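PDB 5HUS: trehalose synthase regulatory protein from Candida albicans, which probably acts as a regulatory subunit of the trehalose-synthesising enzyme complex, through a C-terminal domain related to the trehalose-phosphatases of the HAD clan. Local coordinates for residues Arg21-Ala26 with Gln67-Tyr72; Thr148-Ala153 with Thr187-Ser192; Gly250-Ile255 with Thr275-Ser280. One frame throughout, in Å; residues are numbered along the deposited sequence.

Contact 1: residues Arg21-Ala26 with Gln67-Tyr72; sequences RLIILA and QDTFVY
Arg21 and Thr69 face each other near the start of two neighbouring parallel strands, and the arginine side chain runs out over the turn that leads into the second. Its CB lies 4.0 Å from Asp68 O. CG stands anti to the carbonyl carbon (chi1 -47°), still near that same oxygen, and the chain then extends to NE. CD comes 3.7 Å from Thr69 OG1. At the tip NH1 has the same hydroxyl as a neighbour, at 3.9 Å, and NH2 reaches Asp68 OD2 at 3.9 Å, a long salt bridge: the oxygen sits over one face of the guanidinium, toward its rim, and the two planes are 38° apart. With OD2 so far out of the plane, the pairing is electrostatic rather than a hydrogen bond.

Beneath it the backbones form a regular parallel ladder of five hydrogen bonds, from Arg21 N to Asp68 O (2.8 Å) through to Leu25 N to Tyr72 O (2.8 Å). The axes of the two short segments lie 16° apart. On the face of Arg21, Ile23 CD1 meets Thr69 CG2 at 4.0 Å and Leu25 CD1 meets Val71 CG1. On the other face Leu22 CD1 approaches the Tyr72 ring obliquely, 3.8 Å from its CD1, while the Tyr72 hydroxyl bonds to His212 and to the backbone of Ile105.

These are adjacent strands of the HAD core sheet, in which strand 20-26 also pairs with strand 243-250. Helices 8-15 and 61-65 pack on the face of Ile23 and Val71, and helix 200-213 on that of Leu22 and Tyr72.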
ATOM      1  N   ARG A  21      15.792   4.620  -9.697  1.00 28.75           N
ATOM      2  CA  ARG A  21      14.387   5.008  -9.747  1.00 22.34           C
ATOM      3  C   ARG A  21      13.554   3.991  -8.980  1.00 25.64           C
ATOM      4  O   ARG A  21      13.648   2.794  -9.239  1.00 26.24           O
ATOM      5  CB  ARG A  21      13.892   5.099 -11.192  1.00 21.38           C
ATOM      6  CG  ARG A  21      14.826   5.864 -12.129  1.00 29.33           C
ATOM      7  CD  ARG A  21      14.463   5.561 -13.573  1.00 42.45           C
ATOM      8  NE  ARG A  21      15.473   6.010 -14.528  1.00 59.31           N
ATOM      9  CZ  ARG A  21      15.491   5.648 -15.806  1.00 54.54           C
ATOM     10  NH1 ARG A  21      14.559   4.827 -16.273  1.00 58.26           N
ATOM     11  NH2 ARG A  21      16.440   6.098 -16.617  1.00 72.35           N
ATOM     12  N   LEU A  22      12.746   4.476  -8.038  1.00 20.85           N
ATOM     13  CA  LEU A  22      11.906   3.618  -7.205  1.00 23.23           C
ATOM     14  C   LEU A  22      10.448   3.852  -7.549  1.00 17.49           C
ATOM     15  O   LEU A  22       9.967   4.988  -7.516  1.00 19.04           O
ATOM     16  CB  LEU A  22      12.147   3.889  -5.715  1.00 20.53           C
ATOM     17  CG  LEU A  22      11.222   3.136  -4.751  1.00 20.51           C
ATOM     18  CD1 LEU A  22      11.410   1.633  -4.884  1.00 21.17           C
ATOM     19  CD2 LEU A  22      11.486   3.598  -3.329  1.00 20.31           C
ATOM     20  N   ILE A  23       9.755   2.775  -7.906  1.00 17.27           N
ATOM     21  CA  ILE A  23       8.363   2.861  -8.313  1.00 16.21           C
ATOM     22  C   ILE A  23       7.525   1.970  -7.421  1.00 23.13           C
ATOM     23  O   ILE A  23       7.806   0.782  -7.289  1.00 20.06           O
ATOM     24  CB  ILE A  23       8.178   2.455  -9.789  1.00 20.46           C
ATOM     25  CG1 ILE A  23       8.936   3.441 -10.693  1.00 20.16           C
ATOM     26  CG2 ILE A  23       6.705   2.405 -10.148  1.00 23.87           C
ATOM     27  CD1 ILE A  23       8.978   3.056 -12.159  1.00 23.23           C
ATOM     28  N   ILE A  24       6.521   2.558  -6.784  1.00 20.49           N
ATOM     29  CA  ILE A  24       5.653   1.815  -5.877  1.00 16.63           C
ATOM     30  C   ILE A  24       4.232   1.872  -6.405  1.00 18.28           C
ATOM     31  O   ILE A  24       3.661   2.953  -6.566  1.00 18.62           O
ATOM     32  CB  ILE A  24       5.732   2.380  -4.437  1.00 17.69           C
ATOM     33  CG1 ILE A  24       7.151   2.182  -3.895  1.00 22.16           C
ATOM     34  CG2 ILE A  24       4.700   1.704  -3.533  1.00 17.31           C
ATOM     35  CD1 ILE A  24       7.444   2.937  -2.636  1.00 40.04           C
ATOM     36  N   LEU A  25       3.685   0.699  -6.725  1.00 15.57           N
ATOM     37  CA  LEU A  25       2.363   0.608  -7.331  1.00 14.98           C
ATOM     38  C   LEU A  25       1.369  -0.040  -6.374  1.00 16.62           C
ATOM     39  O   LEU A  25       1.490  -1.225  -6.053  1.00 19.04           O
ATOM     40  CB  LEU A  25       2.430  -0.188  -8.636  1.00 20.33           C
ATOM     41  CG  LEU A  25       3.463   0.306  -9.657  1.00 19.73           C
ATOM     42  CD1 LEU A  25       3.451  -0.563 -10.922  1.00 20.49           C
ATOM     43  CD2 LEU A  25       3.193   1.765  -9.991  1.00 19.52           C
ATOM     44  N   ALA A  26       0.396   0.743  -5.914  1.00 15.59           N
ATOM     45  CA  ALA A  26      -0.680   0.220  -5.070  1.00 18.29           C
ATOM     46  C   ALA A  26      -1.812  -0.237  -5.965  1.00 24.67           C
ATOM     47  O   ALA A  26      -2.648   0.562  -6.380  1.00 22.15           O
ATOM     48  CB  ALA A  26      -1.162   1.276  -4.073  1.00 17.10           C
ATOM     49  N   GLN A  67      18.096  -1.742 -15.322  1.00 50.36           N
ATOM     50  CA  GLN A  67      18.985  -2.045 -14.202  1.00 55.33           C
ATOM     51  C   GLN A  67      18.911  -1.043 -13.050  1.00 40.75           C
ATOM     52  O   GLN A  67      19.235  -1.377 -11.911  1.00 53.28           O
ATOM     53  CB  GLN A  67      20.433  -2.135 -14.690  1.00 56.68           C
ATOM     54  CG  GLN A  67      20.650  -3.125 -15.820  1.00 53.27           C
ATOM     55  CD  GLN A  67      22.109  -3.496 -15.991  1.00 74.18           C
ATOM     56  OE1 GLN A  67      22.798  -3.816 -15.021  1.00 75.73           O
ATOM     57  NE2 GLN A  67      22.592  -3.448 -17.228  1.00 69.13           N
ATOM     58  N   ASP A  68      18.496   0.183 -13.342  1.00 36.17           N
ATOM     59  CA  ASP A  68      18.496   1.229 -12.325  1.00 45.04           C
ATOM     60  C   ASP A  68      17.110   1.458 -11.735  1.00 35.31           C
ATOM     61  O   ASP A  68      16.882   2.442 -11.039  1.00 31.12           O
ATOM     62  CB  ASP A  68      19.030   2.533 -12.914  1.00 51.97           C
ATOM     63  CG  ASP A  68      18.439   2.834 -14.276  1.00 60.25           C
ATOM     64  OD1 ASP A  68      17.416   2.207 -14.631  1.00 48.78           O
ATOM     65  OD2 ASP A  68      18.994   3.696 -14.992  1.00 61.64           O
ATOM     66  N   THR A  69      16.189   0.543 -12.014  1.00 34.42           N
ATOM     67  CA  THR A  69      14.795   0.740 -11.643  1.00 24.33           C
ATOM     68  C   THR A  69      14.303  -0.389 -10.743  1.00 23.11           C
ATOM     69  O   THR A  69      14.590  -1.560 -10.983  1.00 25.36           O
ATOM     70  CB  THR A  69      13.905   0.838 -12.898  1.00 35.17           C
ATOM     71  OG1 THR A  69      14.400   1.880 -13.750  1.00 35.78           O
ATOM     72  CG2 THR A  69      12.464   1.137 -12.518  1.00 29.72           C
ATOM     73  N   PHE A  70      13.576  -0.023  -9.697  1.00 22.26           N
ATOM     74  CA  PHE A  70      13.043  -0.997  -8.749  1.00 21.27           C
ATOM     75  C   PHE A  70      11.545  -0.791  -8.612  1.00 20.90           C
ATOM     76  O   PHE A  70      11.094   0.286  -8.214  1.00 23.01           O
ATOM     77  CB  PHE A  70      13.732  -0.860  -7.392  1.00 23.58           C
ATOM     78  CG  PHE A  70      15.229  -0.878  -7.478  1.00 28.48           C
ATOM     79  CD1 PHE A  70      15.955   0.300  -7.384  1.00 36.88           C
ATOM     80  CD2 PHE A  70      15.908  -2.068  -7.677  1.00 29.44           C
ATOM     81  CE1 PHE A  70      17.336   0.285  -7.474  1.00 41.62           C
ATOM     82  CE2 PHE A  70      17.287  -2.088  -7.766  1.00 36.11           C
ATOM     83  CZ  PHE A  70      18.001  -0.911  -7.666  1.00 40.35           C
ATOM     84  N   VAL A  71      10.775  -1.821  -8.960  1.00 21.15           N
ATOM     85  CA  VAL A  71       9.320  -1.747  -8.911  1.00 17.27           C
ATOM     86  C   VAL A  71       8.777  -2.588  -7.766  1.00 18.12           C
ATOM     87  O   VAL A  71       9.116  -3.766  -7.654  1.00 19.24           O
ATOM     88  CB  VAL A  71       8.686  -2.231 -10.231  1.00 21.91           C
ATOM     89  CG1 VAL A  71       7.174  -2.118 -10.172  1.00 20.51           C
ATOM     90  CG2 VAL A  71       9.242  -1.422 -11.402  1.00 20.92           C
ATOM     91  N   TYR A  72       7.957  -1.967  -6.916  1.00 18.11           N
ATOM     92  CA  TYR A  72       7.321  -2.654  -5.784  1.00 17.35           C
ATOM     93  C   TYR A  72       5.809  -2.588  -5.866  1.00 17.57           C
ATOM     94  O   TYR A  72       5.237  -1.542  -6.169  1.00 19.79           O
ATOM     95  CB  TYR A  72       7.773  -2.049  -4.447  1.00 15.87           C
ATOM     96  CG  TYR A  72       9.145  -2.500  -4.044  1.00 20.01           C
ATOM     97  CD1 TYR A  72      10.274  -2.007  -4.690  1.00 18.04           C
ATOM     98  CD2 TYR A  72       9.319  -3.429  -3.027  1.00 19.25           C
ATOM     99  CE1 TYR A  72      11.538  -2.438  -4.337  1.00 20.57           C
ATOM    100  CE2 TYR A  72      10.580  -3.862  -2.662  1.00 18.45           C
ATOM    101  CZ  TYR A  72      11.682  -3.369  -3.325  1.00 19.46           C
ATOM    102  OH  TYR A  72      12.940  -3.791  -2.957  1.00 20.77           O
TER

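Contact 2: residues Thr148-Ala153 with Thr187-Ser192; sequences TVRFHA and TLVRNS
Two hydrogen bonds join Arg150 and Ala153 to the turn 189-192 of a beta hairpin. Arg150 NH1 donates to Ser192 OG at 3.2 Å, with 144° at the hydrogen and the oxygen tilted 20° from the guanidinium plane. The bend at chi3 (-71°) turns NE away from the line of the extended CB-CG-CD chain. CD passes 3.7 Å from Ser192 OG, and NH1 lies beside the serine. Ser192 OG donates to Val189 O at 3.0 Å, in the carbonyl plane, so the hydroxyl serves as acceptor and donor at once. Ala153 N bonds to Asn191 O at 3.1 Å, and the alanine CB lies 3.4 Å from the same oxygen.

His152 and Ser192 form an antiparallel non-hydrogen-bonded pair, across which Ser192 CA approaches Phe151 O at 3.2 Å in a CA-H...O contact. The hairpin is a tight one: Val189 and Ser192 bond backbone to backbone in both directions, one of the bonds weak, around the two-residue turn Arg190-Asn191. It joins strands 184-189 and 192-197 of a four-stranded antiparallel sheet backed by helices 116-136 and 161-179, consistent with the cap domain of trehalose-phosphatases in the HAD clan.

Van der Waals contacts are few. Arg150 CG touches Ser192 CB at 3.9 Å, and Val189 CG1 lies at the edge of the guanidinium, near its plane.

Charge and ring contacts lead outward. The Arg150 guanidinium makes a cation-pi contact with Tyr76, while His152 stacks on Phe141 and bonds through NE2 to Glu143.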
ATOM      1  N   THR A 148      -3.564  -7.556  10.050  1.00 16.61           N
ATOM      2  CA  THR A 148      -4.696  -6.688   9.766  1.00 18.03           C
ATOM      3  C   THR A 148      -5.980  -7.470   9.955  1.00 16.63           C
ATOM      4  O   THR A 148      -5.989  -8.697   9.852  1.00 18.18           O
ATOM      5  CB  THR A 148      -4.638  -6.097   8.327  1.00 25.52           C
ATOM      6  OG1 THR A 148      -4.331  -7.130   7.393  1.00 25.50           O
ATOM      7  CG2 THR A 148      -3.567  -5.040   8.218  1.00 26.23           C
ATOM      8  N   VAL A 149      -7.055  -6.762  10.274  1.00 20.77           N
ATOM      9  CA  VAL A 149      -8.365  -7.385  10.402  1.00 19.85           C
ATOM     10  C   VAL A 149      -9.352  -6.548   9.603  1.00 22.34           C
ATOM     11  O   VAL A 149      -9.321  -5.315   9.664  1.00 22.22           O
ATOM     12  CB  VAL A 149      -8.825  -7.498  11.874  1.00 21.00           C
ATOM     13  CG1 VAL A 149     -10.171  -8.214  11.962  1.00 25.08           C
ATOM     14  CG2 VAL A 149      -7.773  -8.226  12.724  1.00 20.40           C
ATOM     15  N   ARG A 150     -10.210  -7.214   8.839  1.00 18.66           N
ATOM     16  CA  ARG A 150     -11.200  -6.497   8.047  1.00 23.21           C
ATOM     17  C   ARG A 150     -12.607  -7.001   8.353  1.00 28.61           C
ATOM     18  O   ARG A 150     -12.881  -8.199   8.301  1.00 27.59           O
ATOM     19  CB  ARG A 150     -10.892  -6.621   6.552  1.00 22.05           C
ATOM     20  CG  ARG A 150     -11.645  -5.614   5.696  1.00 30.85           C
ATOM     21  CD  ARG A 150     -11.225  -5.674   4.229  1.00 35.27           C
ATOM     22  NE  ARG A 150      -9.885  -5.142   3.993  1.00 38.10           N
ATOM     23  CZ  ARG A 150      -9.638  -3.975   3.407  1.00 43.40           C
ATOM     24  NH1 ARG A 150     -10.639  -3.208   2.993  1.00 41.88           N
ATOM     25  NH2 ARG A 150      -8.387  -3.571   3.229  1.00 45.08           N
ATOM     26  N   PHE A 151     -13.488  -6.063   8.689  1.00 21.70           N
ATOM     27  CA  PHE A 151     -14.877  -6.360   9.011  1.00 21.95           C
ATOM     28  C   PHE A 151     -15.724  -6.031   7.786  1.00 25.08           C
ATOM     29  O   PHE A 151     -15.927  -4.865   7.467  1.00 25.34           O
ATOM     30  CB  PHE A 151     -15.318  -5.545  10.235  1.00 26.17           C
ATOM     31  CG  PHE A 151     -16.736  -5.796  10.679  1.00 30.10           C
ATOM     32  CD1 PHE A 151     -17.372  -6.997  10.413  1.00 29.75           C
ATOM     33  CD2 PHE A 151     -17.430  -4.821  11.381  1.00 36.52           C
ATOM     34  CE1 PHE A 151     -18.675  -7.215  10.830  1.00 32.59           C
ATOM     35  CE2 PHE A 151     -18.732  -5.035  11.798  1.00 35.30           C
ATOM     36  CZ  PHE A 151     -19.353  -6.233  11.520  1.00 31.38           C
ATOM     37  N   HIS A 152     -16.206  -7.061   7.094  1.00 22.91           N
ATOM     38  CA  HIS A 152     -16.964  -6.874   5.861  1.00 27.84           C
ATOM     39  C   HIS A 152     -18.468  -6.814   6.117  1.00 23.09           C
ATOM     40  O   HIS A 152     -19.020  -7.675   6.795  1.00 27.32           O
ATOM     41  CB  HIS A 152     -16.686  -8.007   4.873  1.00 27.91           C
ATOM     42  CG  HIS A 152     -15.264  -8.087   4.407  1.00 27.59           C
ATOM     43  ND1 HIS A 152     -14.851  -7.563   3.202  1.00 25.52           N
ATOM     44  CD2 HIS A 152     -14.172  -8.665   4.962  1.00 25.04           C
ATOM     45  CE1 HIS A 152     -13.560  -7.801   3.041  1.00 27.88           C
ATOM     46  NE2 HIS A 152     -13.126  -8.470   4.092  1.00 19.88           N
ATOM     47  N   ALA A 153     -19.128  -5.808   5.555  1.00 26.64           N
ATOM     48  CA  ALA A 153     -20.576  -5.694   5.675  1.00 29.09           C
ATOM     49  C   ALA A 153     -21.262  -6.870   4.986  1.00 26.43           C
ATOM     50  O   ALA A 153     -22.288  -7.359   5.453  1.00 24.74           O
ATOM     51  CB  ALA A 153     -21.058  -4.380   5.087  1.00 34.52           C
ATOM     52  N   THR A 187     -10.715   2.059  10.154  1.00 24.16           N
ATOM     53  CA  THR A 187     -11.148   3.037   9.160  1.00 22.39           C
ATOM     54  C   THR A 187     -12.224   2.421   8.270  1.00 28.14           C
ATOM     55  O   THR A 187     -12.215   1.217   8.031  1.00 28.84           O
ATOM     56  CB  THR A 187      -9.968   3.519   8.292  1.00 28.10           C
ATOM     57  OG1 THR A 187      -8.861   3.856   9.140  1.00 44.12           O
ATOM     58  CG2 THR A 187     -10.359   4.743   7.480  1.00 38.10           C
ATOM     59  N   LEU A 188     -13.158   3.243   7.802  1.00 25.71           N
ATOM     60  CA  LEU A 188     -14.163   2.776   6.857  1.00 30.58           C
ATOM     61  C   LEU A 188     -13.627   2.891   5.442  1.00 33.86           C
ATOM     62  O   LEU A 188     -13.288   3.982   4.982  1.00 28.68           O
ATOM     63  CB  LEU A 188     -15.466   3.569   6.987  1.00 31.12           C
ATOM     64  CG  LEU A 188     -16.583   3.080   6.059  1.00 33.84           C
ATOM     65  CD1 LEU A 188     -17.183   1.780   6.582  1.00 33.65           C
ATOM     66  CD2 LEU A 188     -17.661   4.144   5.873  1.00 37.37           C
ATOM     67  N   VAL A 189     -13.533   1.755   4.763  1.00 31.58           N
ATOM     68  CA  VAL A 189     -13.069   1.719   3.386  1.00 32.55           C
ATOM     69  C   VAL A 189     -14.084   0.950   2.562  1.00 36.52           C
ATOM     70  O   VAL A 189     -14.244  -0.257   2.743  1.00 32.58           O
ATOM     71  CB  VAL A 189     -11.689   1.061   3.256  1.00 33.37           C
ATOM     72  CG1 VAL A 189     -11.284   0.976   1.796  1.00 37.51           C
ATOM     73  CG2 VAL A 189     -10.649   1.831   4.061  1.00 36.98           C
ATOM     74  N   ARG A 190     -14.773   1.665   1.676  1.00 41.81           N
ATOM     75  CA  ARG A 190     -15.867   1.101   0.891  1.00 45.13           C
ATOM     76  C   ARG A 190     -16.974   0.603   1.813  1.00 41.51           C
ATOM     77  O   ARG A 190     -17.599   1.385   2.529  1.00 45.66           O
ATOM     78  CB  ARG A 190     -15.371  -0.034  -0.009  1.00 50.10           C
ATOM     79  CG  ARG A 190     -14.240   0.359  -0.949  1.00 53.23           C
ATOM     80  CD  ARG A 190     -14.729   0.405  -2.383  1.00 60.71           C
ATOM     81  NE  ARG A 190     -15.507  -0.787  -2.715  1.00 70.77           N
ATOM     82  CZ  ARG A 190     -16.163  -0.961  -3.857  1.00 71.63           C
ATOM     83  NH1 ARG A 190     -16.139  -0.019  -4.790  1.00 72.19           N
ATOM     84  NH2 ARG A 190     -16.846  -2.079  -4.066  1.00 62.34           N
ATOM     85  N   ASN A 191     -17.205  -0.704   1.797  1.00 38.71           N
ATOM     86  CA  ASN A 191     -18.221  -1.304   2.647  1.00 39.67           C
ATOM     87  C   ASN A 191     -17.585  -2.234   3.664  1.00 36.82           C
ATOM     88  O   ASN A 191     -18.086  -3.329   3.925  1.00 30.00           O
ATOM     89  CB  ASN A 191     -19.247  -2.055   1.801  1.00 46.31           C
ATOM     90  CG  ASN A 191     -19.839  -1.191   0.707  1.00 59.70           C
ATOM     91  OD1 ASN A 191     -20.152  -0.020   0.926  1.00 58.14           O
ATOM     92  ND2 ASN A 191     -19.983  -1.761  -0.484  1.00 58.44           N
ATOM     93  N   SER A 192     -16.472  -1.789   4.235  1.00 34.73           N
ATOM     94  CA  SER A 192     -15.779  -2.577   5.240  1.00 28.28           C
ATOM     95  C   SER A 192     -15.021  -1.692   6.218  1.00 29.00           C
ATOM     96  O   SER A 192     -14.730  -0.533   5.937  1.00 33.05           O
ATOM     97  CB  SER A 192     -14.812  -3.563   4.582  1.00 25.67           C
ATOM     98  OG  SER A 192     -13.704  -2.886   4.015  1.00 31.52           O
TER

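Contact 3: residues Gly250-Ile255 with Thr275-Ser280; sequences GGLTSI and TVTLIS
Gly250 and Thr277 pair as parallel neighbours in the beta-alpha-beta unit built from strand 243-250, helix 254-265 and strand 272-278, at the point where the chain leaves the first strand for the helix. Two backbone bonds fasten the pair: Gly250 N donates to Val276 O at 3.1 Å, and Leu278 N to Gly250 O at 2.9 Å, a bond nearly straight at the hydrogen (172°). Leu278 CB lies 3.7 Å from that same Gly250 oxygen.

Past the pairing, Leu252 turns its end back toward the strand and crosses Thr277 at about a right angle. Its CD2 sits 3.4 Å from Thr277 OG1 and 4.0 Å from Thr277 CG2, so this methyl touches both branches of the threonine. Its CD1 instead approaches Leu278 O at 3.9 Å. Thr277 OG1 stands anti to its own backbone N (chi1 -177°), which puts OG1 3.1 Å from Gly251 O. Tyr260, from the helix, bonds through its hydroxyl to Gly251 O and more weakly to Thr277 OG1, tying loop and strand together. Thr253 then caps the helix as its N-cap residue.

A loop of this kind, leaving the C-terminal end of a core strand and leading into the next helix, is where the Rossmann-like HAD fold carries its acidic motif IV in active phosphatases; here the strand ends at Gly250 and the loop begins with Gly251 and Leu252.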
ATOM      1  N   GLY A 250      -1.616   4.974  -7.088  1.00 20.42           N
ATOM      2  CA  GLY A 250      -2.639   4.319  -6.303  1.00 18.62           C
ATOM      3  C   GLY A 250      -4.033   4.639  -6.784  1.00 23.43           C
ATOM      4  O   GLY A 250      -4.251   4.913  -7.968  1.00 24.28           O
ATOM      5  N   GLY A 251      -4.977   4.589  -5.856  1.00 23.62           N
ATOM      6  CA  GLY A 251      -6.346   4.967  -6.131  1.00 27.70           C
ATOM      7  C   GLY A 251      -6.741   6.146  -5.269  1.00 25.40           C
ATOM      8  O   GLY A 251      -5.894   6.920  -4.830  1.00 25.53           O
ATOM      9  N   LEU A 252      -8.036   6.281  -5.027  1.00 23.84           N
ATOM     10  CA  LEU A 252      -8.548   7.390  -4.239  1.00 23.49           C
ATOM     11  C   LEU A 252      -9.120   6.875  -2.934  1.00 30.19           C
ATOM     12  O   LEU A 252     -10.339   6.794  -2.763  1.00 42.46           O
ATOM     13  CB  LEU A 252      -9.613   8.156  -5.019  1.00 26.86           C
ATOM     14  CG  LEU A 252      -9.124   8.763  -6.330  1.00 27.71           C
ATOM     15  CD1 LEU A 252     -10.293   9.087  -7.238  1.00 34.93           C
ATOM     16  CD2 LEU A 252      -8.291  10.004  -6.054  1.00 28.46           C
ATOM     17  N   THR A 253      -8.231   6.480  -2.032  1.00 24.81           N
ATOM     18  CA  THR A 253      -8.621   6.083  -0.688  1.00 24.04           C
ATOM     19  C   THR A 253      -7.856   6.953   0.297  1.00 27.17           C
ATOM     20  O   THR A 253      -6.905   7.625  -0.091  1.00 25.18           O
ATOM     21  CB  THR A 253      -8.325   4.600  -0.404  1.00 31.86           C
ATOM     22  OG1 THR A 253      -6.910   4.375  -0.440  1.00 32.67           O
ATOM     23  CG2 THR A 253      -9.002   3.707  -1.433  1.00 37.33           C
ATOM     24  N   SER A 254      -8.266   6.934   1.562  1.00 28.38           N
ATOM     25  CA  SER A 254      -7.594   7.720   2.596  1.00 27.77           C
ATOM     26  C   SER A 254      -6.142   7.292   2.752  1.00 32.27           C
ATOM     27  O   SER A 254      -5.257   8.111   3.018  1.00 29.50           O
ATOM     28  CB  SER A 254      -8.324   7.586   3.935  1.00 30.83           C
ATOM     29  OG  SER A 254      -9.632   8.114   3.850  1.00 40.82           O
ATOM     30  N   ILE A 255      -5.904   5.997   2.587  1.00 29.58           N
ATOM     31  CA  ILE A 255      -4.565   5.447   2.723  1.00 24.92           C
ATOM     32  C   ILE A 255      -3.695   5.856   1.539  1.00 28.61           C
ATOM     33  O   ILE A 255      -2.530   6.206   1.718  1.00 24.06           O
ATOM     34  CB  ILE A 255      -4.608   3.915   2.866  1.00 36.31           C
ATOM     35  CG1 ILE A 255      -5.101   3.555   4.270  1.00 37.41           C
ATOM     36  CG2 ILE A 255      -3.239   3.303   2.604  1.00 43.88           C
ATOM     37  CD1 ILE A 255      -4.979   2.092   4.618  1.00 51.77           C
ATOM     38  N   THR A 275       3.390  11.583  -8.160  1.00 21.16           N
ATOM     39  CA  THR A 275       2.254  10.837  -7.652  1.00 21.53           C
ATOM     40  C   THR A 275       1.161  10.830  -8.713  1.00 25.72           C
ATOM     41  O   THR A 275       0.884  11.858  -9.337  1.00 22.78           O
ATOM     42  CB  THR A 275       1.718  11.437  -6.345  1.00 23.83           C
ATOM     43  OG1 THR A 275       1.516  12.845  -6.516  1.00 24.60           O
ATOM     44  CG2 THR A 275       2.710  11.214  -5.211  1.00 24.05           C
ATOM     45  N   VAL A 276       0.552   9.671  -8.924  1.00 22.47           N
ATOM     46  CA  VAL A 276      -0.504   9.542  -9.921  1.00 24.82           C
ATOM     47  C   VAL A 276      -1.605   8.632  -9.395  1.00 25.27           C
ATOM     48  O   VAL A 276      -1.332   7.597  -8.779  1.00 23.10           O
ATOM     49  CB  VAL A 276       0.047   9.005 -11.267  1.00 25.04           C
ATOM     50  CG1 VAL A 276       0.862   7.735 -11.056  1.00 27.60           C
ATOM     51  CG2 VAL A 276      -1.082   8.762 -12.253  1.00 25.17           C
ATOM     52  N   THR A 277      -2.853   9.034  -9.601  1.00 19.06           N
ATOM     53  CA  THR A 277      -3.973   8.234  -9.143  1.00 17.92           C
ATOM     54  C   THR A 277      -4.803   7.719 -10.307  1.00 19.38           C
ATOM     55  O   THR A 277      -4.921   8.382 -11.337  1.00 23.09           O
ATOM     56  CB  THR A 277      -4.895   9.020  -8.189  1.00 22.91           C
ATOM     57  OG1 THR A 277      -5.930   8.151  -7.714  1.00 26.01           O
ATOM     58  CG2 THR A 277      -5.535  10.217  -8.887  1.00 22.67           C
ATOM     59  N   LEU A 278      -5.346   6.522 -10.131  1.00 20.04           N
ATOM     60  CA  LEU A 278      -6.359   5.988 -11.029  1.00 24.70           C
ATOM     61  C   LEU A 278      -7.664   6.732 -10.803  1.00 29.04           C
ATOM     62  O   LEU A 278      -8.103   6.887  -9.665  1.00 35.65           O
ATOM     63  CB  LEU A 278      -6.542   4.488 -10.798  1.00 27.55           C
ATOM     64  CG  LEU A 278      -5.400   3.607 -11.304  1.00 29.04           C
ATOM     65  CD1 LEU A 278      -5.446   2.233 -10.651  1.00 41.62           C
ATOM     66  CD2 LEU A 278      -5.487   3.478 -12.812  1.00 28.14           C
ATOM     67  N   ILE A 279      -8.265   7.215 -11.884  1.00 32.62           N
ATOM     68  CA  ILE A 279      -9.533   7.930 -11.803  1.00 31.97           C
ATOM     69  C   ILE A 279     -10.556   7.274 -12.718  1.00 56.54           C
ATOM     70  O   ILE A 279     -10.197   6.528 -13.630  1.00 60.12           O
ATOM     71  CB  ILE A 279      -9.381   9.412 -12.183  1.00 39.27           C
ATOM     72  CG1 ILE A 279      -8.939   9.550 -13.641  1.00 43.73           C
ATOM     73  CG2 ILE A 279      -8.389  10.100 -11.263  1.00 39.18           C
ATOM     74  CD1 ILE A 279      -8.670  10.979 -14.062  1.00 51.63           C
ATOM     75  N   SER A 280     -11.831   7.555 -12.478  1.00 59.45           N
ATOM     76  CA  SER A 280     -12.889   6.914 -13.243  1.00 65.66           C
ATOM     77  C   SER A 280     -14.107   7.806 -13.418  1.00 64.45           C
ATOM     78  O   SER A 280     -14.122   8.963 -12.996  1.00 66.17           O
ATOM     79  CB  SER A 280     -13.316   5.609 -12.565  1.00 67.02           C
ATOM     80  OG  SER A 280     -14.032   5.872 -11.369  1.00 69.51           O
TER

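In the fold
From the N terminus, strand 20-26 pairs with strand 69-74 in contact 1, closing a loop of 40 residues that includes the unmodelled stretch 34-46. The chain then passes into the smaller antiparallel sheet, where contact 2 closes a second loop, largely helix 161-179, and afterwards returns to the core for contact 3, which closes the shortest loop, around helix 254-265. The three follow in series, and none nests or crosses. Contacts 1 and 3 belong to the same core sheet and meet where Ala26 CB packs 4.1 Å from Gly250 CA. Contact 2 ties strand 149-152 to the hairpin in the other sheet, its nearest atoms about 5 Å from contact 3.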